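Local coordinates for phosphodiesterase (Salpingoeca rosetta, PDB 7D7P), which belongs to the cyclic nucleotide phosphodiesterase family of the HD clan, with an all-helical fold that carries a zinc and a magnesium ion, at residues F203-A208 with D246-V251. Sequence-based numbering, arbitrary orientation.
Sequences FKRLRA and DQRLFV
Arg-205, on helix 200-215, reaches across to the first turn of helix 245-260, where it touches Arg-248 and Leu-249 and reaches Asp-246 through a water. That water accepts a hydrogen bond from Arg-205 NH1 at 3.0 Å and donates a short one to Asp-246 OD1 at 2.5 Å. A carboxylate suits this place because its oxygen accepts the water's hydrogen bond; attraction between OD1 of Asp-246 and NH1 of Arg-205, 5.5 Å apart, may add a little. Arg-248 comes next, its NH2 standing 3.7 Å from NH2 of Arg-205, with the two guanidinium planes turned 66° apart. Its chain is extended as far as CD, and a bend at chi3 (69°) then brings the guanidinium round to Arg-205 and to Glu-135 of helix 133-145. Both arginines converge on that carboxylate, forming salt bridges from Arg-205 NH2 to OE2 and from Arg-248 NE to OE1. The buried Arg-248 also bonds through NH1 to Leu-241 O and through NH2 to Asn-245 OD1, while Arg-205 NH2 makes a weak hydrogen bond to Asn-245 O. Leu-249 lays its CB against the guanidinium end, 4.0 Å from Arg-205 NH2, and the two side chains run past each other in opposite directions. The leucine also packs on Val-209 and Asn-212 further along helix 200-215, and Ala-208, facing the second helix, is small enough to sit opposite it. The contact is thus mixed, combining direct arginine-leucine packing, a water bridge and a glutamate from a third helix of the phosphodiesterase domain; this shared anion probably lets two cationic groups lie so close.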
ATOM      1  N   PHE A 203     -10.727 -34.015 -25.250  1.00 18.54           N
ATOM      2  CA  PHE A 203     -10.340 -32.826 -26.000  1.00 24.27           C
ATOM      3  C   PHE A 203     -11.298 -31.673 -25.736  1.00 25.31           C
ATOM      4  O   PHE A 203     -10.875 -30.512 -25.673  1.00 21.44           O
ATOM      5  CB  PHE A 203     -10.276 -33.136 -27.496  1.00 21.20           C
ATOM      6  CG  PHE A 203      -9.968 -31.934 -28.346  1.00 30.38           C
ATOM      7  CD1 PHE A 203      -8.670 -31.456 -28.447  1.00 27.46           C
ATOM      8  CD2 PHE A 203     -10.976 -31.275 -29.033  1.00 27.08           C
ATOM      9  CE1 PHE A 203      -8.382 -30.346 -29.221  1.00 23.79           C
ATOM     10  CE2 PHE A 203     -10.694 -30.164 -29.811  1.00 28.70           C
ATOM     11  CZ  PHE A 203      -9.395 -29.699 -29.905  1.00 31.34           C
ATOM     12  N   LYS A 204     -12.592 -31.972 -25.580  1.00 23.43           N
ATOM     13  CA  LYS A 204     -13.560 -30.924 -25.270  1.00 23.11           C
ATOM     14  C   LYS A 204     -13.227 -30.234 -23.953  1.00 23.04           C
ATOM     15  O   LYS A 204     -13.344 -29.008 -23.838  1.00 20.62           O
ATOM     16  CB  LYS A 204     -14.974 -31.507 -25.228  1.00 24.00           C
ATOM     17  CG  LYS A 204     -15.552 -31.835 -26.598  1.00 33.42           C
ATOM     18  CD  LYS A 204     -16.987 -32.334 -26.498  1.00 43.35           C
ATOM     19  CE  LYS A 204     -17.944 -31.203 -26.161  1.00 42.60           C
ATOM     20  NZ  LYS A 204     -18.069 -30.226 -27.281  1.00 49.82           N
ATOM     21  N   ARG A 205     -12.814 -31.004 -22.944  1.00 17.94           N
ATOM     22  CA  ARG A 205     -12.422 -30.398 -21.675  1.00 24.09           C
ATOM     23  C   ARG A 205     -11.097 -29.656 -21.812  1.00 21.18           C
ATOM     24  O   ARG A 205     -10.944 -28.545 -21.290  1.00 17.27           O
ATOM     25  CB  ARG A 205     -12.341 -31.470 -20.587  1.00 19.13           C
ATOM     26  CG  ARG A 205     -11.886 -30.962 -19.229  1.00 17.59           C
ATOM     27  CD  ARG A 205     -12.845 -29.928 -18.657  1.00 22.37           C
ATOM     28  NE  ARG A 205     -12.469 -29.538 -17.302  1.00 23.12           N
ATOM     29  CZ  ARG A 205     -13.098 -28.613 -16.583  1.00 23.49           C
ATOM     30  NH1 ARG A 205     -14.145 -27.973 -17.087  1.00 30.39           N
ATOM     31  NH2 ARG A 205     -12.682 -28.328 -15.356  1.00 26.13           N
ATOM     32  N   LEU A 206     -10.137 -30.249 -22.529  1.00 14.38           N
ATOM     33  CA  LEU A 206      -8.861 -29.579 -22.767  1.00 24.75           C
ATOM     34  C   LEU A 206      -9.054 -28.260 -23.506  1.00 21.42           C
ATOM     35  O   LEU A 206      -8.426 -27.250 -23.165  1.00 21.70           O
ATOM     36  CB  LEU A 206      -7.926 -30.497 -23.554  1.00 16.32           C
ATOM     37  CG  LEU A 206      -6.601 -29.874 -24.001  1.00 18.92           C
ATOM     38  CD1 LEU A 206      -5.430 -30.718 -23.526  1.00 15.87           C
ATOM     39  CD2 LEU A 206      -6.558 -29.704 -25.513  1.00 13.94           C
ATOM     40  N   ARG A 207      -9.916 -28.251 -24.526  1.00 16.47           N
ATOM     41  CA  ARG A 207     -10.177 -27.020 -25.267  1.00 16.14           C
ATOM     42  C   ARG A 207     -10.838 -25.974 -24.377  1.00 18.77           C
ATOM     43  O   ARG A 207     -10.476 -24.793 -24.422  1.00 15.36           O
ATOM     44  CB  ARG A 207     -11.046 -27.323 -26.489  1.00 18.23           C
ATOM     45  CG  ARG A 207     -11.474 -26.102 -27.288  1.00 17.16           C
ATOM     46  CD  ARG A 207     -11.836 -26.485 -28.721  1.00 20.09           C
ATOM     47  NE  ARG A 207     -12.488 -25.397 -29.449  1.00 21.25           N
ATOM     48  CZ  ARG A 207     -11.842 -24.387 -30.027  1.00 24.60           C
ATOM     49  NH1 ARG A 207     -10.520 -24.316 -29.961  1.00 16.05           N
ATOM     50  NH2 ARG A 207     -12.520 -23.443 -30.668  1.00 13.64           N
ATOM     51  N   ALA A 208     -11.801 -26.393 -23.552  1.00 13.61           N
ATOM     52  CA  ALA A 208     -12.469 -25.455 -22.656  1.00 23.29           C
ATOM     53  C   ALA A 208     -11.497 -24.866 -21.640  1.00 21.71           C
ATOM     54  O   ALA A 208     -11.580 -23.677 -21.311  1.00 18.12           O
ATOM     55  CB  ALA A 208     -13.632 -26.147 -21.946  1.00 13.47           C
ATOM     56  N   ASP A 246     -16.616 -26.512 -12.451  1.00 27.68           N
ATOM     57  CA  ASP A 246     -16.537 -25.090 -12.767  1.00 32.85           C
ATOM     58  C   ASP A 246     -15.668 -24.348 -11.759  1.00 35.55           C
ATOM     59  O   ASP A 246     -14.927 -23.428 -12.127  1.00 23.59           O
ATOM     60  CB  ASP A 246     -17.942 -24.490 -12.823  1.00 37.08           C
ATOM     61  CG  ASP A 246     -18.670 -24.830 -14.112  1.00 50.69           C
ATOM     62  OD1 ASP A 246     -18.615 -26.002 -14.543  1.00 48.28           O
ATOM     63  OD2 ASP A 246     -19.298 -23.923 -14.696  1.00 54.66           O
ATOM     64  N   GLN A 247     -15.741 -24.738 -10.485  1.00 24.00           N
ATOM     65  CA  GLN A 247     -14.897 -24.119  -9.469  1.00 25.11           C
ATOM     66  C   GLN A 247     -13.435 -24.517  -9.640  1.00 28.53           C
ATOM     67  O   GLN A 247     -12.537 -23.725  -9.336  1.00 21.90           O
ATOM     68  CB  GLN A 247     -15.400 -24.500  -8.076  1.00 30.61           C
ATOM     69  CG  GLN A 247     -14.800 -23.693  -6.942  1.00 39.91           C
ATOM     70  CD  GLN A 247     -15.677 -23.701  -5.703  1.00 55.77           C
ATOM     71  OE1 GLN A 247     -16.842 -23.305  -5.750  1.00 52.99           O
ATOM     72  NE2 GLN A 247     -15.120 -24.157  -4.586  1.00 52.41           N
ATOM     73  N   ARG A 248     -13.178 -25.735 -10.126  1.00 24.18           N
ATOM     74  CA  ARG A 248     -11.804 -26.146 -10.397  1.00 26.15           C
ATOM     75  C   ARG A 248     -11.228 -25.390 -11.588  1.00 25.42           C
ATOM     76  O   ARG A 248     -10.045 -25.030 -11.588  1.00 22.16           O
ATOM     77  CB  ARG A 248     -11.741 -27.655 -10.636  1.00 23.83           C
ATOM     78  CG  ARG A 248     -10.329 -28.196 -10.811  1.00 22.33           C
ATOM     79  CD  ARG A 248     -10.307 -29.719 -10.832  1.00 27.85           C
ATOM     80  NE  ARG A 248     -10.923 -30.273 -12.035  1.00 26.93           N
ATOM     81  CZ  ARG A 248     -12.102 -30.888 -12.058  1.00 25.52           C
ATOM     82  NH1 ARG A 248     -12.800 -31.026 -10.939  1.00 28.06           N
ATOM     83  NH2 ARG A 248     -12.584 -31.362 -13.200  1.00 21.18           N
ATOM     84  N   LEU A 249     -12.048 -25.138 -12.612  1.00 20.94           N
ATOM     85  CA  LEU A 249     -11.584 -24.355 -13.752  1.00 23.59           C
ATOM     86  C   LEU A 249     -11.257 -22.925 -13.338  1.00 19.42           C
ATOM     87  O   LEU A 249     -10.287 -22.334 -13.832  1.00 18.27           O
ATOM     88  CB  LEU A 249     -12.632 -24.367 -14.865  1.00 24.69           C
ATOM     89  CG  LEU A 249     -12.282 -23.564 -16.123  1.00 27.33           C
ATOM     90  CD1 LEU A 249     -10.936 -24.004 -16.691  1.00 21.62           C
ATOM     91  CD2 LEU A 249     -13.376 -23.682 -17.176  1.00 24.45           C
ATOM     92  N   PHE A 250     -12.054 -22.351 -12.432  1.00 17.76           N
ATOM     93  CA  PHE A 250     -11.756 -21.018 -11.920  1.00 18.26           C
ATOM     94  C   PHE A 250     -10.381 -20.977 -11.263  1.00 18.71           C
ATOM     95  O   PHE A 250      -9.617 -20.024 -11.461  1.00 20.46           O
ATOM     96  CB  PHE A 250     -12.839 -20.584 -10.931  1.00 20.22           C
ATOM     97  CG  PHE A 250     -12.523 -19.306 -10.200  1.00 17.11           C
ATOM     98  CD1 PHE A 250     -12.707 -18.078 -10.814  1.00 20.99           C
ATOM     99  CD2 PHE A 250     -12.058 -19.333  -8.896  1.00 21.08           C
ATOM    100  CE1 PHE A 250     -12.422 -16.904 -10.146  1.00 18.88           C
ATOM    101  CE2 PHE A 250     -11.773 -18.160  -8.222  1.00 19.50           C
ATOM    102  CZ  PHE A 250     -11.954 -16.945  -8.849  1.00 22.55           C
ATOM    103  N   VAL A 251     -10.047 -22.010 -10.485  1.00 15.22           N
ATOM    104  CA  VAL A 251      -8.749 -22.070  -9.819  1.00 19.75           C
ATOM    105  C   VAL A 251      -7.623 -22.167 -10.841  1.00 19.57           C
ATOM    106  O   VAL A 251      -6.580 -21.516 -10.699  1.00 17.51           O
ATOM    107  CB  VAL A 251      -8.720 -23.246  -8.824  1.00 26.47           C
ATOM    108  CG1 VAL A 251      -7.301 -23.510  -8.338  1.00 16.70           C
ATOM    109  CG2 VAL A 251      -9.651 -22.967  -7.653  1.00 21.77           C
TER
HETATM  110  O   HOH W   1     -16.726 -26.864 -15.972  1.00 40.40           O